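Local coordinates for kinesin-like protein (Caenorhabditis elegans, PDB 5X3E) that is a kinesin-6 motor protein (Zen4) whose motor domain probably binds and hydrolyses ATP to drive movement along microtubules, at residues I161-S165 / V214-F218; L146-F150 / V264-A270; Y45-S51 / N412-Y418; G111-L116 / V326-V332. One frame throughout, in Å; residues are numbered along the deposited sequence.

How the contacts relate
The four contacts are nested along the chain, and none cross. From the N terminus, residues 45-51 come first. Contact 3 ties this loop, after strand 37-42, to the turn 412-418 before helix 418-424 and closes the outermost loop. Within it, contact 4 pairs 111-116 with 326-332 near the middle of the central sheet. Contact 2 lies inside that loop and sets helix 141-152 against the start of helix 267-281. Contact 1 is innermost and packs a hairpin strand, 162-165, on strand 213-225. Contacts 1 and 2 touch: Val217 packs on Phe150, and Val217 O is 2.9 Å from Val264 N, a probable hydrogen bond. Contact 3 is remote, its centre about 47 Å from that of contact 1.

Contact 1: I161-S165 / V214-F218; sequences IFYPS and VCSVF
Phe162 and Phe218 each hold CG opposite their own carbonyl carbon (chi1 -63° and -69°), and these rotations bring the two side chains together between their strands. The arrangement is a beta hairpin packed on a sheet. Strand 162-165 pairs with strand 169-172 as a small antiparallel hairpin, and this hairpin lies against strand 213-225 of the central sheet of the motor domain. No hydrogen bond joins the two segments. Their axes pass 8.7 Å apart at a crossing angle of -53°, so side chains bridge the separation.

The Phe162 ring reaches over residues 214-216 of strand 213-225. Phe162 CD2 meets Ser216 CB at 3.8 Å. Further out, Phe162 CE2 approaches Val214 CG1 at 4.3 Å, and CZ lies near Val214 O. The Ser216 hydroxyl is engaged separately, in a hydrogen bond with Glu263 OE1. Strand 296-307 adds Val304 and Ala306 to the surroundings of Phe162.

Phe218 comes up from the sheet to meet the hairpin. Phe218 CE2 rests on Phe162 CB at 4.0 Å. On the other side of its outer end, Phe218 CE1 packs on Pro164 CD at 3.8 Å. The ring of Phe170, on the second hairpin strand, also meets the Phe218 ring. The carbonyl oxygen Phe162 O sits at the ring edge, in its plane, 3.8 Å from Phe218 CZ.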
loop_
_atom_site.group_PDB
_atom_site.type_symbol
_atom_site.label_atom_id
_atom_site.label_comp_id
_atom_site.label_asym_id
_atom_site.label_seq_id
_atom_site.Cartn_x
_atom_site.Cartn_y
_atom_site.Cartn_z
ATOM N N ILE A 161 -18.431 -7.604 15.367
ATOM C CA ILE A 161 -17.864 -8.385 16.461
ATOM C C ILE A 161 -16.551 -7.756 16.915
ATOM O O ILE A 161 -16.430 -7.265 18.044
ATOM C CB ILE A 161 -17.685 -9.857 16.043
ATOM C CG1 ILE A 161 -19.041 -10.483 15.711
ATOM C CG2 ILE A 161 -17.032 -10.654 17.159
ATOM C CD1 ILE A 161 -18.948 -11.753 14.886
ATOM N N PHE A 162 -15.558 -7.739 16.029
ATOM C CA PHE A 162 -14.444 -6.820 16.191
ATOM C C PHE A 162 -14.914 -5.411 15.856
ATOM O O PHE A 162 -15.818 -5.223 15.038
ATOM C CB PHE A 162 -13.285 -7.185 15.265
ATOM C CG PHE A 162 -12.670 -8.529 15.527
ATOM C CD1 PHE A 162 -11.708 -8.685 16.511
ATOM C CD2 PHE A 162 -13.018 -9.629 14.756
ATOM C CE1 PHE A 162 -11.121 -9.915 16.737
ATOM C CE2 PHE A 162 -12.437 -10.857 14.976
ATOM C CZ PHE A 162 -11.489 -11.002 15.968
ATOM N N TYR A 163 -14.303 -4.413 16.496
ATOM C CA TYR A 163 -14.605 -3.030 16.153
ATOM C C TYR A 163 -13.474 -2.128 16.626
ATOM O O TYR A 163 -12.874 -2.382 17.676
ATOM C CB TYR A 163 -15.953 -2.585 16.749
ATOM C CG TYR A 163 -16.023 -2.560 18.264
ATOM C CD1 TYR A 163 -16.298 -3.716 18.990
ATOM C CD2 TYR A 163 -15.856 -1.373 18.964
ATOM C CE1 TYR A 163 -16.378 -3.690 20.371
ATOM C CE2 TYR A 163 -15.938 -1.338 20.345
ATOM C CZ TYR A 163 -16.201 -2.497 21.040
ATOM O OH TYR A 163 -16.273 -2.463 22.412
ATOM N N PRO A 164 -13.173 -1.064 15.882
ATOM C CA PRO A 164 -12.059 -0.179 16.251
ATOM C C PRO A 164 -12.325 0.566 17.548
ATOM O O PRO A 164 -13.446 1.007 17.816
ATOM C CB PRO A 164 -11.976 0.799 15.072
ATOM C CG PRO A 164 -12.816 0.205 13.988
ATOM C CD PRO A 164 -13.858 -0.617 14.659
ATOM N N SER A 165 -11.280 0.717 18.353
ATOM C CA SER A 165 -11.377 1.423 19.621
ATOM C C SER A 165 -10.214 2.402 19.733
ATOM O O SER A 165 -9.337 2.463 18.866
ATOM C CB SER A 165 -11.399 0.451 20.801
ATOM O OG SER A 165 -10.215 -0.322 20.840
ATOM N N VAL A 214 -9.679 -16.526 14.332
ATOM C CA VAL A 214 -10.833 -15.895 13.721
ATOM C C VAL A 214 -10.400 -14.523 13.226
ATOM O O VAL A 214 -9.483 -13.914 13.787
ATOM C CB VAL A 214 -11.976 -15.821 14.746
ATOM C CG1 VAL A 214 -13.051 -14.998 14.226
ATOM C CG2 VAL A 214 -12.526 -17.205 14.959
ATOM N N CYS A 215 -11.038 -14.020 12.170
ATOM C CA CYS A 215 -10.535 -12.790 11.576
ATOM C C CYS A 215 -11.655 -11.917 11.026
ATOM O O CYS A 215 -12.794 -12.352 10.831
ATOM C CB CYS A 215 -9.535 -13.090 10.458
ATOM S SG CYS A 215 -10.321 -13.745 8.962
ATOM N N SER A 216 -11.281 -10.669 10.748
ATOM C CA SER A 216 -12.106 -9.690 10.056
ATOM C C SER A 216 -11.170 -8.720 9.349
ATOM O O SER A 216 -10.033 -8.511 9.782
ATOM C CB SER A 216 -13.033 -8.932 11.017
ATOM O OG SER A 216 -13.844 -8.018 10.301
ATOM N N VAL A 217 -11.647 -8.125 8.260
ATOM C CA VAL A 217 -10.824 -7.245 7.441
ATOM C C VAL A 217 -11.307 -5.809 7.620
ATOM O O VAL A 217 -12.505 -5.518 7.491
ATOM C CB VAL A 217 -10.847 -7.658 5.958
ATOM C CG1 VAL A 217 -9.990 -6.707 5.130
ATOM C CG2 VAL A 217 -10.343 -9.085 5.801
ATOM N N PHE A 218 -10.374 -4.921 7.924
ATOM C CA PHE A 218 -10.627 -3.494 8.009
ATOM C C PHE A 218 -9.707 -2.797 7.021
ATOM O O PHE A 218 -8.569 -3.226 6.818
ATOM C CB PHE A 218 -10.385 -2.966 9.430
ATOM C CG PHE A 218 -11.398 -3.438 10.441
ATOM C CD1 PHE A 218 -12.443 -2.611 10.830
ATOM C CD2 PHE A 218 -11.303 -4.702 11.007
ATOM C CE1 PHE A 218 -13.378 -3.036 11.764
ATOM C CE2 PHE A 218 -12.237 -5.134 11.939
ATOM C CZ PHE A 218 -13.276 -4.302 12.318
#

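Contact 2: L146-F150 / V264-A270; sequences LDVIF and VSSSEEA. With SO4 (sulfate ion), chain F.
Phe150 lays one face of its ring over the backbone that joins Ser266 to Ser267. Ser266 C lies above the ring centre, 3.4 Å from the ring plane. Ser267 N is above the same face, displaced toward the rim. Two carbonyl oxygens, Leu146 O and Val264 O, lie at the ring edge in its plane. Phe150 CZ also reaches Val264 CG2 at 4.0 Å. With an alanine here, this peptide would probably lose its aromatic cover and a gap would open between the two helices.

The polar part of the contact is one hydrogen bond. Ser267 OG donates to Asp147 OD1 at 2.6 Å and meets it from above the carboxylate plane, 52° out of it. The serine's OG stands opposite its own backbone N (chi1 -171°), which carries it to the aspartate. Asp147 is held twice more, by a salt bridge from OD1 to Arg199 and a hydrogen bond from Glu202 N to OD2. Leu146 CD2 packs on Ala270 CB at 3.8 Å.

Ser265 and Ser266, just before helix 267-281, bond to its first turn. Ser266 is the N-cap, and Ser266 OG accepts from Glu269 N at 3.0 Å. Ser265 N donates to Glu269 OE2 at 2.7 Å. A sulfate, probably from the crystallisation liquor, makes a weak bond with Ser265 OG.

Helix 141-152 faces the N-terminal end of helix 267-281. Val148 and Ile149 pack on helix 93-109. Val264 touches Val219 of strand 213-225, and Leu146 and Ile149 rest against Ile301 of strand 296-307.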
loop_
_atom_site.group_PDB
_atom_site.type_symbol
_atom_site.label_atom_id
_atom_site.label_comp_id
_atom_site.label_asym_id
_atom_site.label_seq_id
_atom_site.Cartn_x
_atom_site.Cartn_y
_atom_site.Cartn_z
ATOM N N LEU A 146 -6.849 -7.677 -2.857
ATOM C CA LEU A 146 -8.087 -7.832 -2.099
ATOM C C LEU A 146 -8.766 -9.158 -2.415
ATOM O O LEU A 146 -9.264 -9.839 -1.509
ATOM C CB LEU A 146 -9.040 -6.674 -2.388
ATOM C CG LEU A 146 -8.655 -5.287 -1.879
ATOM C CD1 LEU A 146 -9.563 -4.228 -2.510
ATOM C CD2 LEU A 146 -8.720 -5.245 -0.350
ATOM N N ASP A 147 -8.812 -9.529 -3.698
ATOM C CA ASP A 147 -9.386 -10.814 -4.091
ATOM C C ASP A 147 -8.683 -11.967 -3.390
ATOM O O ASP A 147 -9.323 -12.802 -2.742
ATOM C CB ASP A 147 -9.287 -10.989 -5.609
ATOM C CG ASP A 147 -10.320 -10.182 -6.364
ATOM O OD1 ASP A 147 -11.421 -9.954 -5.819
ATOM O OD2 ASP A 147 -10.029 -9.786 -7.514
ATOM N N VAL A 148 -7.357 -12.023 -3.509
ATOM C CA VAL A 148 -6.601 -13.158 -2.995
ATOM C C VAL A 148 -6.681 -13.228 -1.474
ATOM O O VAL A 148 -6.775 -14.322 -0.900
ATOM C CB VAL A 148 -5.151 -13.081 -3.499
ATOM C CG1 VAL A 148 -4.288 -14.094 -2.790
ATOM C CG2 VAL A 148 -5.123 -13.312 -5.002
ATOM N N ILE A 149 -6.619 -12.075 -0.796
ATOM C CA ILE A 149 -6.772 -12.057 0.659
ATOM C C ILE A 149 -8.087 -12.713 1.058
ATOM O O ILE A 149 -8.115 -13.654 1.861
ATOM C CB ILE A 149 -6.671 -10.619 1.208
ATOM C CG1 ILE A 149 -5.222 -10.127 1.180
ATOM C CG2 ILE A 149 -7.220 -10.532 2.635
ATOM C CD1 ILE A 149 -5.098 -8.634 1.388
ATOM N N PHE A 150 -9.198 -12.234 0.495
ATOM C CA PHE A 150 -10.497 -12.788 0.865
ATOM C C PHE A 150 -10.648 -14.234 0.418
ATOM O O PHE A 150 -11.386 -14.996 1.050
ATOM C CB PHE A 150 -11.616 -11.925 0.291
ATOM C CG PHE A 150 -11.888 -10.696 1.094
ATOM C CD1 PHE A 150 -12.739 -10.747 2.185
ATOM C CD2 PHE A 150 -11.275 -9.499 0.784
ATOM C CE1 PHE A 150 -12.987 -9.623 2.936
ATOM C CE2 PHE A 150 -11.516 -8.368 1.532
ATOM C CZ PHE A 150 -12.376 -8.429 2.610
ATOM N N VAL A 264 -14.865 -4.455 6.178
ATOM C CA VAL A 264 -15.291 -4.939 4.873
ATOM C C VAL A 264 -15.377 -6.458 4.936
ATOM O O VAL A 264 -14.491 -7.113 5.502
ATOM C CB VAL A 264 -14.338 -4.473 3.753
ATOM C CG1 VAL A 264 -14.557 -2.996 3.479
ATOM C CG2 VAL A 264 -12.883 -4.720 4.138
ATOM N N SER A 265 -16.455 -7.010 4.385
ATOM C CA SER A 265 -16.705 -8.441 4.428
ATOM C C SER A 265 -16.307 -9.160 3.148
ATOM O O SER A 265 -16.302 -10.394 3.130
ATOM C CB SER A 265 -18.189 -8.705 4.709
ATOM O OG SER A 265 -18.527 -8.320 6.027
ATOM N N SER A 266 -15.975 -8.430 2.088
ATOM C CA SER A 266 -15.641 -9.068 0.825
ATOM C C SER A 266 -14.730 -8.161 0.009
ATOM O O SER A 266 -14.659 -6.949 0.232
ATOM C CB SER A 266 -16.906 -9.419 0.031
ATOM O OG SER A 266 -17.556 -8.254 -0.446
ATOM N N SER A 267 -14.025 -8.783 -0.944
ATOM C CA SER A 267 -13.221 -8.037 -1.907
ATOM C C SER A 267 -14.069 -6.981 -2.592
ATOM O O SER A 267 -13.626 -5.846 -2.811
ATOM C CB SER A 267 -12.625 -8.998 -2.938
ATOM O OG SER A 267 -11.677 -8.347 -3.758
ATOM N N GLU A 268 -15.307 -7.347 -2.922
ATOM C CA GLU A 268 -16.250 -6.414 -3.523
ATOM C C GLU A 268 -16.533 -5.224 -2.617
ATOM O O GLU A 268 -16.460 -4.071 -3.052
ATOM C CB GLU A 268 -17.542 -7.162 -3.845
ATOM C CG GLU A 268 -18.594 -6.299 -4.472
ATOM C CD GLU A 268 -18.141 -5.681 -5.767
ATOM O OE1 GLU A 268 -17.339 -6.300 -6.500
ATOM O OE2 GLU A 268 -18.593 -4.554 -6.057
ATOM N N GLU A 269 -16.842 -5.483 -1.345
ATOM C CA GLU A 269 -17.139 -4.390 -0.426
ATOM C C GLU A 269 -15.915 -3.505 -0.213
ATOM O O GLU A 269 -16.037 -2.278 -0.116
ATOM C CB GLU A 269 -17.662 -4.949 0.899
ATOM C CG GLU A 269 -18.049 -3.899 1.915
ATOM C CD GLU A 269 -18.927 -4.454 3.018
ATOM O OE1 GLU A 269 -19.974 -3.837 3.314
ATOM O OE2 GLU A 269 -18.576 -5.512 3.582
ATOM N N ALA A 270 -14.726 -4.112 -0.148
ATOM C CA ALA A 270 -13.500 -3.341 0.038
ATOM C C ALA A 270 -13.259 -2.406 -1.135
ATOM O O ALA A 270 -12.813 -1.267 -0.955
ATOM C CB ALA A 270 -12.309 -4.284 0.224
HETATM S S SO4 F . -22.009 -9.210 7.789
HETATM O O1 SO4 F . -23.366 -9.740 7.835
HETATM O O2 SO4 F . -21.133 -10.134 7.078
HETATM O O3 SO4 F . -22.035 -7.921 7.100
HETATM O O4 SO4 F . -21.522 -9.046 9.154
#

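Contact 3: Y45-S51 / N412-Y418; sequences YTGSTPS and NPKPDDY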
loop_
_atom_site.group_PDB
_atom_site.type_symbol
_atom_site.label_atom_id
_atom_site.label_comp_id
_atom_site.label_asym_id
_atom_site.label_seq_id
_atom_site.Cartn_x
_atom_site.Cartn_y
_atom_site.Cartn_z
ATOM N N TYR A 45 5.763 1.158 -25.068
ATOM C CA TYR A 45 6.391 2.260 -25.798
ATOM C C TYR A 45 6.534 1.879 -27.266
ATOM O O TYR A 45 7.319 0.987 -27.603
ATOM C CB TYR A 45 7.752 2.616 -25.201
ATOM C CG TYR A 45 8.552 3.577 -26.052
ATOM C CD1 TYR A 45 8.070 4.844 -26.347
ATOM C CD2 TYR A 45 9.793 3.214 -26.563
ATOM C CE1 TYR A 45 8.795 5.720 -27.125
ATOM C CE2 TYR A 45 10.527 4.085 -27.341
ATOM C CZ TYR A 45 10.024 5.338 -27.616
ATOM O OH TYR A 45 10.755 6.205 -28.395
ATOM N N THR A 46 5.780 2.552 -28.132
ATOM C CA THR A 46 5.804 2.280 -29.571
ATOM C C THR A 46 6.686 3.287 -30.312
ATOM O O THR A 46 6.235 4.018 -31.195
ATOM C CB THR A 46 4.383 2.290 -30.127
ATOM O OG1 THR A 46 3.821 3.600 -29.973
ATOM C CG2 THR A 46 3.515 1.289 -29.380
ATOM N N GLY A 47 7.970 3.326 -29.942
ATOM C CA GLY A 47 8.913 4.227 -30.568
ATOM C C GLY A 47 10.199 3.511 -30.947
ATOM O O GLY A 47 10.430 2.361 -30.571
ATOM N N SER A 48 11.032 4.216 -31.717
ATOM C CA SER A 48 12.339 3.696 -32.104
ATOM C C SER A 48 13.480 4.209 -31.238
ATOM O O SER A 48 14.542 3.576 -31.208
ATOM C CB SER A 48 12.644 4.041 -33.563
ATOM O OG SER A 48 12.594 5.441 -33.770
ATOM N N THR A 49 13.299 5.339 -30.550
ATOM C CA THR A 49 14.342 5.935 -29.718
ATOM C C THR A 49 13.930 5.854 -28.253
ATOM O O THR A 49 13.230 6.741 -27.750
ATOM C CB THR A 49 14.609 7.387 -30.126
ATOM O OG1 THR A 49 13.450 8.184 -29.850
ATOM C CG2 THR A 49 14.959 7.484 -31.606
ATOM N N PRO A 50 14.337 4.812 -27.533
ATOM C CA PRO A 50 14.030 4.696 -26.104
ATOM C C PRO A 50 15.103 5.321 -25.225
ATOM O O PRO A 50 16.287 5.351 -25.565
ATOM C CB PRO A 50 13.973 3.177 -25.900
ATOM C CG PRO A 50 14.990 2.665 -26.874
ATOM C CD PRO A 50 14.987 3.599 -28.057
ATOM N N SER A 51 14.672 5.843 -24.076
ATOM C CA SER A 51 15.633 6.400 -23.130
ATOM C C SER A 51 16.252 5.332 -22.236
ATOM O O SER A 51 17.260 5.607 -21.576
ATOM C CB SER A 51 14.976 7.481 -22.266
ATOM O OG SER A 51 13.908 6.954 -21.502
ATOM N N ASN A 412 8.816 5.216 -17.936
ATOM C CA ASN A 412 8.411 5.272 -19.329
ATOM C C ASN A 412 9.640 5.292 -20.221
ATOM O O ASN A 412 10.500 6.171 -20.054
ATOM C CB ASN A 412 7.547 6.502 -19.590
ATOM C CG ASN A 412 6.796 6.421 -20.912
ATOM O OD1 ASN A 412 7.348 6.008 -21.932
ATOM N ND2 ASN A 412 5.523 6.795 -20.891
ATOM N N PRO A 413 9.772 4.349 -21.160
ATOM C CA PRO A 413 10.951 4.337 -22.044
ATOM C C PRO A 413 10.984 5.476 -23.047
ATOM O O PRO A 413 11.978 5.596 -23.776
ATOM C CB PRO A 413 10.840 2.983 -22.765
ATOM C CG PRO A 413 9.840 2.185 -21.972
ATOM C CD PRO A 413 8.897 3.190 -21.395
ATOM N N LYS A 414 9.940 6.295 -23.125
ATOM C CA LYS A 414 9.926 7.396 -24.077
ATOM C C LYS A 414 11.106 8.330 -23.808
ATOM O O LYS A 414 11.425 8.604 -22.645
ATOM C CB LYS A 414 8.599 8.154 -23.995
ATOM C CG LYS A 414 8.042 8.555 -25.357
ATOM C CD LYS A 414 6.607 9.054 -25.288
ATOM C CE LYS A 414 6.083 9.378 -26.686
ATOM N NZ LYS A 414 4.661 9.819 -26.677
ATOM N N PRO A 415 11.777 8.833 -24.850
ATOM C CA PRO A 415 12.943 9.703 -24.620
ATOM C C PRO A 415 12.597 11.002 -23.923
ATOM O O PRO A 415 13.501 11.671 -23.408
ATOM C CB PRO A 415 13.474 9.954 -26.037
ATOM C CG PRO A 415 12.257 9.875 -26.885
ATOM C CD PRO A 415 11.419 8.777 -26.278
ATOM N N ASP A 416 11.321 11.386 -23.906
ATOM C CA ASP A 416 10.913 12.593 -23.199
ATOM C C ASP A 416 11.151 12.463 -21.699
ATOM O O ASP A 416 11.543 13.434 -21.039
ATOM C CB ASP A 416 9.442 12.880 -23.485
ATOM C CG ASP A 416 9.207 13.303 -24.910
ATOM O OD1 ASP A 416 10.192 13.670 -25.586
ATOM O OD2 ASP A 416 8.046 13.241 -25.362
ATOM N N ASP A 417 10.919 11.274 -21.142
ATOM C CA ASP A 417 11.063 11.029 -19.713
ATOM C C ASP A 417 12.473 10.605 -19.318
ATOM O O ASP A 417 12.640 9.959 -18.278
ATOM C CB ASP A 417 10.064 9.964 -19.249
ATOM C CG ASP A 417 8.640 10.478 -19.181
ATOM O OD1 ASP A 417 8.393 11.625 -19.614
ATOM O OD2 ASP A 417 7.765 9.725 -18.695
ATOM N N TYR A 418 13.486 10.963 -20.108
ATOM C CA TYR A 418 14.841 10.481 -19.850
ATOM C C TYR A 418 15.354 10.951 -18.493
ATOM O O TYR A 418 15.715 10.136 -17.635
ATOM C CB TYR A 418 15.785 10.947 -20.961
ATOM C CG TYR A 418 17.232 10.592 -20.702
ATOM C CD1 TYR A 418 17.754 9.379 -21.123
ATOM C CD2 TYR A 418 18.072 11.465 -20.015
ATOM C CE1 TYR A 418 19.071 9.050 -20.886
ATOM C CE2 TYR A 418 19.391 11.140 -19.764
ATOM C CZ TYR A 418 19.887 9.932 -20.201
ATOM O OH TYR A 418 21.201 9.610 -19.954
#
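Ser51 and Pro413 share a nearly straight hydrogen bond in this surface contact. Ser51 N donates to Pro413 O at 2.7 Å and 167°. The same Pro413 O receives a CA-H contact from Pro50 CA at 3.2 Å. Ser51 OG lies near Lys414 O and has a weak hydrogen bond with Asn421 ND2. Ser51 CB meets the edge of the Tyr418 ring. The loop between strands 37-42 and 52-54 here meets the turn between strand 404-411 and helix 418-424.

Asn412 OD1 accepts from Lys414 N at 2.9 Å, an Asx turn. Its ND2 donates to Gly123 O in the probable P-loop, and its backbone O accepts from Asn421 ND2. Lys414 O accepts from Asp417 N.

Tyr45 spans the loop it belongs to. CG points opposite the backbone N (chi1 170°), and OH reaches Thr49 O in a weak hydrogen bond. One ring face takes Lys414 CA in a CH-pi contact, 4.1 Å from the centroid. The opposite face carries Gly47 N, 3.5 Å above its centre. Pro413 CG touches Tyr45 CB at 3.9 Å. Replacing the tyrosine by an alanine would probably leave Thr49 O without this donor and uncover the backbone of Lys414.

Pro413 takes part through its carbonyl oxygen and ring, Pro415 through its ring carbons. The chemistry implies two loops joined by one backbone hydrogen bond and aromatic-aliphatic cover, with no salt bridge.

Contact 4: G111-L116 / V326-V332; sequences GQNSLL and VSQLCLV
Four backbone hydrogen bonds join Ser114 and Leu116 to the neighbouring strand in parallel register. Ser114 N donates to Gln328 O at 2.9 Å, and Ser114 O accepts from Cys330 N. Leu116 N donates to Cys330 O, and Leu116 O accepts from Val332 N at 2.7 Å. The last two donors approach almost in line with their carbonyls.

A fifth hydrogen bond uses a side chain. Asn113 OD1 accepts from Gln328 N at 2.8 Å, with the donor 35° above the amide's carbonyl plane. Asn113 turns CG opposite its carbonyl carbon (chi1 -65°), and the amide oxygen continues the ladder beyond the backbone pairing of these two strands.

The pair is central to the P-loop NTPase fold of the kinesin motor domain. Strand 114-119 runs into the probable Walker A loop. Strand 325-333 probably leads toward switch II, as in other kinesins.

Apolar contacts lie on both faces. On one, Leu115 CD1 packs on Cys330 SG at 3.8 Å and reaches Val332 CG2 at 3.7 Å, with Phe395 touching all three residues. On the other, Leu116 CB meets Leu331 CD2 at 3.6 Å. This face, with Ser114 and Leu329, packs against helices 93-109 and 141-152.

At the pair's N-terminal end, Ser327 CB lies 3.5 Å from Gly111 C, and Ser327 OG bonds to Leu108 O. Gly111, with positive phi, is the C-prime residue of the Schellman motif ending helix 93-109.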
loop_
_atom_site.group_PDB
_atom_site.type_symbol
_atom_site.label_atom_id
_atom_site.label_comp_id
_atom_site.label_asym_id
_atom_site.label_seq_id
_atom_site.Cartn_x
_atom_site.Cartn_y
_atom_site.Cartn_z
ATOM N N GLY A 111 0.725 -13.060 10.005
ATOM C CA GLY A 111 0.711 -12.054 11.046
ATOM C C GLY A 111 1.830 -11.043 10.968
ATOM O O GLY A 111 2.154 -10.411 11.979
ATOM N N GLN A 112 2.429 -10.865 9.796
ATOM C CA GLN A 112 3.510 -9.914 9.590
ATOM C C GLN A 112 3.065 -8.825 8.623
ATOM O O GLN A 112 2.079 -8.974 7.899
ATOM C CB GLN A 112 4.765 -10.614 9.062
ATOM C CG GLN A 112 5.382 -11.584 10.052
ATOM C CD GLN A 112 6.609 -12.274 9.495
ATOM O OE1 GLN A 112 7.093 -11.925 8.418
ATOM N NE2 GLN A 112 7.120 -13.259 10.226
ATOM N N ASN A 113 3.785 -7.708 8.645
ATOM C CA ASN A 113 3.397 -6.513 7.910
ATOM C C ASN A 113 4.162 -6.387 6.599
ATOM O O ASN A 113 5.277 -6.893 6.443
ATOM C CB ASN A 113 3.611 -5.259 8.753
ATOM C CG ASN A 113 2.725 -5.231 9.971
ATOM O OD1 ASN A 113 1.680 -5.882 10.002
ATOM N ND2 ASN A 113 3.120 -4.460 10.976
ATOM N N SER A 114 3.543 -5.680 5.655
ATOM C CA SER A 114 4.091 -5.525 4.317
ATOM C C SER A 114 3.779 -4.126 3.809
ATOM O O SER A 114 2.742 -3.547 4.143
ATOM C CB SER A 114 3.506 -6.573 3.354
ATOM O OG SER A 114 3.524 -7.865 3.939
ATOM N N LEU A 115 4.678 -3.599 2.978
ATOM C CA LEU A 115 4.543 -2.261 2.416
ATOM C C LEU A 115 4.939 -2.287 0.947
ATOM O O LEU A 115 5.989 -2.834 0.595
ATOM C CB LEU A 115 5.410 -1.255 3.185
ATOM C CG LEU A 115 5.526 0.170 2.644
ATOM C CD1 LEU A 115 4.162 0.818 2.505
ATOM C CD2 LEU A 115 6.404 0.992 3.568
ATOM N N LEU A 116 4.106 -1.698 0.092
ATOM C CA LEU A 116 4.354 -1.686 -1.346
ATOM C C LEU A 116 4.133 -0.283 -1.894
ATOM O O LEU A 116 3.056 0.294 -1.709
ATOM C CB LEU A 116 3.455 -2.693 -2.065
ATOM C CG LEU A 116 3.782 -3.108 -3.505
ATOM C CD1 LEU A 116 3.103 -4.415 -3.735
ATOM C CD2 LEU A 116 3.311 -2.101 -4.549
ATOM N N VAL A 326 -3.031 -8.055 14.880
ATOM C CA VAL A 326 -3.355 -7.294 13.677
ATOM C C VAL A 326 -2.126 -7.259 12.783
ATOM O O VAL A 326 -1.041 -6.874 13.231
ATOM C CB VAL A 326 -3.823 -5.863 14.016
ATOM C CG1 VAL A 326 -4.074 -5.062 12.748
ATOM C CG2 VAL A 326 -5.075 -5.892 14.891
ATOM N N SER A 327 -2.292 -7.662 11.527
ATOM C CA SER A 327 -1.244 -7.533 10.528
ATOM C C SER A 327 -1.729 -6.628 9.402
ATOM O O SER A 327 -2.933 -6.492 9.166
ATOM C CB SER A 327 -0.813 -8.904 9.980
ATOM O OG SER A 327 -1.901 -9.585 9.385
ATOM N N GLN A 328 -0.777 -6.014 8.698
ATOM C CA GLN A 328 -1.071 -4.993 7.701
ATOM C C GLN A 328 -0.429 -5.309 6.362
ATOM O O GLN A 328 0.733 -5.724 6.299
ATOM C CB GLN A 328 -0.557 -3.621 8.117
ATOM C CG GLN A 328 -1.262 -2.980 9.258
ATOM C CD GLN A 328 -0.828 -1.543 9.422
ATOM O OE1 GLN A 328 0.121 -1.092 8.771
ATOM N NE2 GLN A 328 -1.513 -0.813 10.290
ATOM N N LEU A 329 -1.178 -5.059 5.294
ATOM C CA LEU A 329 -0.616 -4.935 3.958
ATOM C C LEU A 329 -0.957 -3.537 3.472
ATOM O O LEU A 329 -2.135 -3.193 3.330
ATOM C CB LEU A 329 -1.161 -6.006 3.010
ATOM C CG LEU A 329 -0.305 -6.354 1.787
ATOM C CD1 LEU A 329 -0.780 -7.644 1.145
ATOM C CD2 LEU A 329 -0.321 -5.242 0.767
ATOM N N CYS A 330 0.071 -2.737 3.227
ATOM C CA CYS A 330 -0.083 -1.323 2.936
ATOM C C CYS A 330 0.391 -1.045 1.515
ATOM O O CYS A 330 1.548 -1.315 1.177
ATOM C CB CYS A 330 0.693 -0.486 3.951
ATOM S SG CYS A 330 0.603 1.263 3.617
ATOM N N LEU A 331 -0.504 -0.499 0.693
ATOM C CA LEU A 331 -0.247 -0.215 -0.714
ATOM C C LEU A 331 -0.268 1.296 -0.908
ATOM O O LEU A 331 -1.285 1.943 -0.638
ATOM C CB LEU A 331 -1.298 -0.889 -1.600
ATOM C CG LEU A 331 -1.384 -2.412 -1.490
ATOM C CD1 LEU A 331 -2.646 -2.910 -2.159
ATOM C CD2 LEU A 331 -0.154 -3.064 -2.109
ATOM N N VAL A 332 0.845 1.852 -1.380
ATOM C CA VAL A 332 1.039 3.296 -1.448
ATOM C C VAL A 332 1.281 3.683 -2.896
ATOM O O VAL A 332 2.209 3.170 -3.537
ATOM C CB VAL A 332 2.210 3.753 -0.567
ATOM C CG1 VAL A 332 2.382 5.267 -0.651
ATOM C CG2 VAL A 332 1.989 3.302 0.866
#